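Local coordinates for protein putative acyl-CoA thioester hydrolase YbhC (Escherichia coli K-12, PDB 3GRH) that is a putative thioesterase of the pectinesterase family, an outer membrane lipoprotein with a beta-helix fold that neither binds pectin nor shows pectinesterase activity, at residues 92-105 with 120-132. Sequence-based numbering, arbitrary orientation.
Sequences IQAAVDAAIIKRTN and TVYVPAAPGGITL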
loop_
_atom_site.group_PDB
_atom_site.type_symbol
_atom_site.label_atom_id
_atom_site.label_comp_id
_atom_site.label_asym_id
_atom_site.label_seq_id
_atom_site.Cartn_x
_atom_site.Cartn_y
_atom_site.Cartn_z
ATOM N N ILE A 92 -15.513 -13.759 -7.006
ATOM C CA ILE A 92 -15.032 -13.503 -5.667
ATOM C C ILE A 92 -15.984 -12.590 -4.937
ATOM O O ILE A 92 -16.321 -12.817 -3.743
ATOM C CB ILE A 92 -13.629 -12.913 -5.659
ATOM C CG1 ILE A 92 -12.661 -13.907 -6.377
ATOM C CG2 ILE A 92 -13.246 -12.550 -4.270
ATOM C CD1 ILE A 92 -11.319 -13.404 -6.580
ATOM N N GLN A 93 -16.570 -11.640 -5.666
ATOM C CA GLN A 93 -17.566 -10.770 -5.062
ATOM C C GLN A 93 -18.743 -11.535 -4.521
ATOM O O GLN A 93 -19.225 -11.202 -3.443
ATOM C CB GLN A 93 -18.071 -9.684 -6.009
ATOM C CG GLN A 93 -18.941 -8.656 -5.375
ATOM C CD GLN A 93 -18.176 -7.763 -4.468
ATOM O OE1 GLN A 93 -17.353 -7.034 -4.949
ATOM N NE2 GLN A 93 -18.495 -7.756 -3.205
ATOM N N ALA A 94 -19.199 -12.576 -5.213
ATOM C CA ALA A 94 -20.318 -13.364 -4.728
ATOM C C ALA A 94 -20.022 -14.064 -3.420
ATOM O O ALA A 94 -20.926 -14.214 -2.552
ATOM C CB ALA A 94 -20.731 -14.338 -5.818
ATOM N N ALA A 95 -18.799 -14.578 -3.272
ATOM C CA ALA A 95 -18.405 -15.227 -2.047
ATOM C C ALA A 95 -18.272 -14.216 -0.935
ATOM O O ALA A 95 -18.592 -14.503 0.172
ATOM C CB ALA A 95 -17.043 -15.973 -2.225
ATOM N N VAL A 96 -17.673 -13.067 -1.201
ATOM C CA VAL A 96 -17.606 -11.983 -0.196
ATOM C C VAL A 96 -18.973 -11.596 0.279
ATOM O O VAL A 96 -19.203 -11.478 1.444
ATOM C CB VAL A 96 -16.864 -10.747 -0.734
ATOM C CG1 VAL A 96 -17.043 -9.518 0.171
ATOM C CG2 VAL A 96 -15.376 -11.063 -0.959
ATOM N N ASP A 97 -19.925 -11.386 -0.653
ATOM C CA ASP A 97 -21.287 -11.118 -0.291
ATOM C C ASP A 97 -21.890 -12.196 0.568
ATOM O O ASP A 97 -22.523 -11.857 1.543
ATOM C CB ASP A 97 -22.122 -10.911 -1.540
ATOM C CG ASP A 97 -21.780 -9.664 -2.325
ATOM O OD1 ASP A 97 -20.942 -8.863 -1.900
ATOM O OD2 ASP A 97 -22.397 -9.432 -3.428
ATOM N N ALA A 98 -21.626 -13.473 0.268
ATOM C CA ALA A 98 -22.196 -14.523 1.058
ATOM C C ALA A 98 -21.634 -14.524 2.468
ATOM O O ALA A 98 -22.325 -14.957 3.396
ATOM C CB ALA A 98 -21.958 -15.905 0.420
ATOM N N ALA A 99 -20.384 -14.101 2.604
ATOM C CA ALA A 99 -19.772 -13.987 3.915
ATOM C C ALA A 99 -20.390 -12.842 4.700
ATOM O O ALA A 99 -20.716 -12.950 5.891
ATOM C CB ALA A 99 -18.249 -13.769 3.777
ATOM N N ILE A 100 -20.542 -11.714 4.052
ATOM C CA ILE A 100 -21.039 -10.493 4.703
ATOM C C ILE A 100 -22.484 -10.617 5.170
ATOM O O ILE A 100 -22.793 -10.193 6.278
ATOM C CB ILE A 100 -20.910 -9.279 3.793
ATOM C CG1 ILE A 100 -19.468 -8.988 3.493
ATOM C CG2 ILE A 100 -21.592 -8.028 4.460
ATOM C CD1 ILE A 100 -18.642 -8.577 4.661
ATOM N N ILE A 101 -23.321 -11.243 4.378
ATOM C CA ILE A 101 -24.772 -11.358 4.738
ATOM C C ILE A 101 -24.969 -12.128 6.033
ATOM O O ILE A 101 -26.048 -12.044 6.629
ATOM C CB ILE A 101 -25.674 -11.846 3.614
ATOM C CG1 ILE A 101 -25.291 -13.214 3.085
ATOM C CG2 ILE A 101 -25.631 -10.800 2.449
ATOM C CD1 ILE A 101 -26.376 -13.945 2.210
ATOM N N LYS A 102 -24.014 -12.931 6.463
ATOM C CA LYS A 102 -24.173 -13.679 7.720
ATOM C C LYS A 102 -24.210 -12.797 8.971
ATOM O O LYS A 102 -24.684 -13.224 10.015
ATOM C CB LYS A 102 -23.048 -14.681 7.876
ATOM C CG LYS A 102 -23.082 -15.838 6.918
ATOM C CD LYS A 102 -22.127 -16.836 7.457
ATOM C CE LYS A 102 -21.736 -17.921 6.485
ATOM N NZ LYS A 102 -20.558 -18.636 7.121
ATOM N N ARG A 103 -23.646 -11.595 8.866
ATOM C CA ARG A 103 -23.605 -10.616 9.965
ATOM C C ARG A 103 -22.971 -11.166 11.197
ATOM O O ARG A 103 -23.442 -10.938 12.307
ATOM C CB ARG A 103 -24.978 -10.042 10.280
ATOM C CG ARG A 103 -25.798 -9.838 9.074
ATOM C CD ARG A 103 -25.383 -8.680 8.239
ATOM N NE ARG A 103 -26.191 -8.666 7.012
ATOM C CZ ARG A 103 -25.960 -7.907 5.944
ATOM N NH1 ARG A 103 -24.959 -7.039 5.932
ATOM N NH2 ARG A 103 -26.754 -8.013 4.876
ATOM N N THR A 104 -21.872 -11.872 11.000
ATOM C CA THR A 104 -21.194 -12.516 12.110
ATOM C C THR A 104 -19.905 -11.809 12.528
ATOM O O THR A 104 -19.267 -11.169 11.711
ATOM C CB THR A 104 -20.801 -13.967 11.776
ATOM O OG1 THR A 104 -20.237 -14.596 12.952
ATOM C CG2 THR A 104 -19.868 -14.057 10.614
ATOM N N ASN A 105 -19.569 -11.954 13.799
ATOM C CA ASN A 105 -18.314 -11.429 14.398
ATOM C C ASN A 105 -17.137 -12.370 14.171
ATOM O O ASN A 105 -15.939 -11.974 14.315
ATOM C CB ASN A 105 -18.467 -11.276 15.931
ATOM C CG ASN A 105 -19.400 -10.176 16.331
ATOM O OD1 ASN A 105 -19.638 -9.227 15.581
ATOM N ND2 ASN A 105 -19.935 -10.284 17.549
ATOM N N THR A 120 -14.019 -6.344 -10.279
ATOM C CA THR A 120 -13.749 -5.762 -9.006
ATOM C C THR A 120 -14.086 -6.697 -7.862
ATOM O O THR A 120 -14.975 -7.555 -7.977
ATOM C CB THR A 120 -14.539 -4.458 -8.849
ATOM O OG1 THR A 120 -15.916 -4.714 -9.105
ATOM C CG2 THR A 120 -14.008 -3.322 -9.732
ATOM N N VAL A 121 -13.465 -6.443 -6.692
ATOM C CA VAL A 121 -13.847 -7.149 -5.444
ATOM C C VAL A 121 -13.896 -6.008 -4.443
ATOM O O VAL A 121 -12.884 -5.367 -4.145
ATOM C CB VAL A 121 -12.804 -8.139 -5.019
ATOM C CG1 VAL A 121 -13.163 -8.748 -3.671
ATOM C CG2 VAL A 121 -12.614 -9.241 -6.053
ATOM N N TYR A 122 -15.070 -5.766 -3.909
ATOM C CA TYR A 122 -15.283 -4.743 -2.874
ATOM C C TYR A 122 -15.650 -5.475 -1.592
ATOM O O TYR A 122 -16.595 -6.286 -1.548
ATOM C CB TYR A 122 -16.420 -3.865 -3.261
ATOM C CG TYR A 122 -16.187 -2.842 -4.355
ATOM C CD1 TYR A 122 -14.957 -2.729 -5.021
ATOM C CD2 TYR A 122 -17.229 -2.077 -4.780
ATOM C CE1 TYR A 122 -14.776 -1.842 -6.044
ATOM C CE2 TYR A 122 -17.045 -1.214 -5.807
ATOM C CZ TYR A 122 -15.832 -1.073 -6.382
ATOM O OH TYR A 122 -15.659 -0.133 -7.427
ATOM N N VAL A 123 -14.855 -5.233 -0.546
ATOM C CA VAL A 123 -15.068 -5.929 0.748
ATOM C C VAL A 123 -15.506 -4.858 1.720
ATOM O O VAL A 123 -14.732 -3.998 2.081
ATOM C CB VAL A 123 -13.813 -6.621 1.286
ATOM C CG1 VAL A 123 -14.154 -7.522 2.486
ATOM C CG2 VAL A 123 -13.201 -7.538 0.202
ATOM N N PRO A 124 -16.745 -4.885 2.148
ATOM C CA PRO A 124 -17.251 -3.802 2.999
ATOM C C PRO A 124 -16.858 -3.912 4.432
ATOM O O PRO A 124 -16.345 -4.929 4.904
ATOM C CB PRO A 124 -18.777 -3.942 2.814
ATOM C CG PRO A 124 -18.948 -5.337 2.583
ATOM C CD PRO A 124 -17.855 -5.762 1.721
ATOM N N ALA A 125 -16.992 -2.784 5.109
ATOM C CA ALA A 125 -16.901 -2.790 6.563
ATOM C C ALA A 125 -17.964 -3.759 7.102
ATOM O O ALA A 125 -19.090 -3.846 6.597
ATOM C CB ALA A 125 -17.080 -1.378 7.097
ATOM N N ALA A 126 -17.554 -4.534 8.110
ATOM C CA ALA A 126 -18.397 -5.576 8.668
ATOM C C ALA A 126 -17.884 -5.827 10.057
ATOM O O ALA A 126 -16.753 -5.554 10.331
ATOM C CB ALA A 126 -18.238 -6.827 7.858
ATOM N N PRO A 127 -18.720 -6.384 10.906
ATOM C CA PRO A 127 -18.315 -6.761 12.252
ATOM C C PRO A 127 -17.251 -7.825 12.362
ATOM O O PRO A 127 -16.556 -7.883 13.423
ATOM C CB PRO A 127 -19.595 -7.318 12.839
ATOM C CG PRO A 127 -20.499 -7.611 11.714
ATOM C CD PRO A 127 -20.162 -6.595 10.694
ATOM N N GLY A 128 -17.186 -8.721 11.388
ATOM C CA GLY A 128 -16.200 -9.762 11.360
ATOM C C GLY A 128 -15.177 -9.569 10.224
ATOM O O GLY A 128 -15.478 -8.912 9.177
ATOM N N GLY A 129 -13.996 -10.139 10.459
ATOM C CA GLY A 129 -12.910 -10.163 9.461
ATOM C C GLY A 129 -13.130 -11.164 8.340
ATOM O O GLY A 129 -13.758 -12.167 8.491
ATOM N N ILE A 130 -12.655 -10.805 7.159
ATOM C CA ILE A 130 -12.658 -11.695 6.033
ATOM C C ILE A 130 -11.228 -12.064 5.673
ATOM O O ILE A 130 -10.381 -11.166 5.575
ATOM C CB ILE A 130 -13.269 -11.019 4.818
ATOM C CG1 ILE A 130 -14.720 -10.686 5.098
ATOM C CG2 ILE A 130 -13.210 -11.979 3.587
ATOM C CD1 ILE A 130 -15.589 -11.874 5.101
ATOM N N THR A 131 -10.974 -13.370 5.505
ATOM C CA THR A 131 -9.672 -13.870 4.966
ATOM C C THR A 131 -9.886 -14.418 3.600
ATOM O O THR A 131 -10.699 -15.276 3.406
ATOM C CB THR A 131 -9.067 -14.915 5.866
ATOM O OG1 THR A 131 -8.845 -14.345 7.175
ATOM C CG2 THR A 131 -7.738 -15.417 5.299
ATOM N N LEU A 132 -9.161 -13.914 2.615
ATOM C CA LEU A 132 -9.242 -14.405 1.235
ATOM C C LEU A 132 -7.867 -14.928 0.855
ATOM O O LEU A 132 -6.882 -14.205 1.005
ATOM C CB LEU A 132 -9.650 -13.256 0.313
ATOM C CG LEU A 132 -9.810 -13.566 -1.138
ATOM C CD1 LEU A 132 -11.033 -14.425 -1.377
ATOM C CD2 LEU A 132 -9.894 -12.265 -1.916
HETATM O O HOH W 1 -15.683 -10.310 -8.171
HETATM O O HOH W 2 -13.593 -11.510 12.943
#
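Gln93, on helix 92-100, uses its side-chain amide to grip the backbone of Tyr122 as a neighbouring strand would. Tyr122 N donates to Gln93 OE1 (2.8 Å, nearly straight at 171°), while Gln93 NE2 donates to Tyr122 O (2.9 Å), lying in the carbonyl plane on a lone pair. With CG anti to the backbone N (chi1 -172°) and the chain folded at chi2 (71°), the amide is set alongside the strand, which runs almost parallel to the helix. A primary amide suits this place because it offers a donor and an acceptor side by side. Its second N-H goes to Asp97 OD1, one helical turn on, met from above the carboxylate plane, and Tyr167 OH also bonds OE1, so both ends of the amide are fixed. A water joins Gln93 N to Thr120 O.

Beside this polar grip, aliphatic side chains, many of them beta-branched, fill the interface. Ile92 CG2 sits against both methyls of Val121 and approaches Leu132 CD1. Val96 spreads its two branches, CG2 toward Val121 and CG1 against Tyr122 O and on toward Val123 and Pro124. Ile100 CG1 rests on Pro124 CG at 3.8 Å, and its CD1 turns to Ala126 CB, whereas Ala99, short enough for a close approach, receives Ile130 CD1 on its CB at 3.5 Å.

Past the helix, Asn105 OD1 lies across Pro127 CB, and a water links Asn105 O to Gly129 N. Helix 92-100 covers the end of the family's right-handed parallel beta-helix, beside its first strands, 77-79, 108-112 and 130-134. Apolar packing supplies most of the contact, and the paired amide bonds satisfy Tyr122 N and O, a task left to a side chain because the helix's own N-H and C=O groups are largely spent on one another, fixing its register on Tyr122.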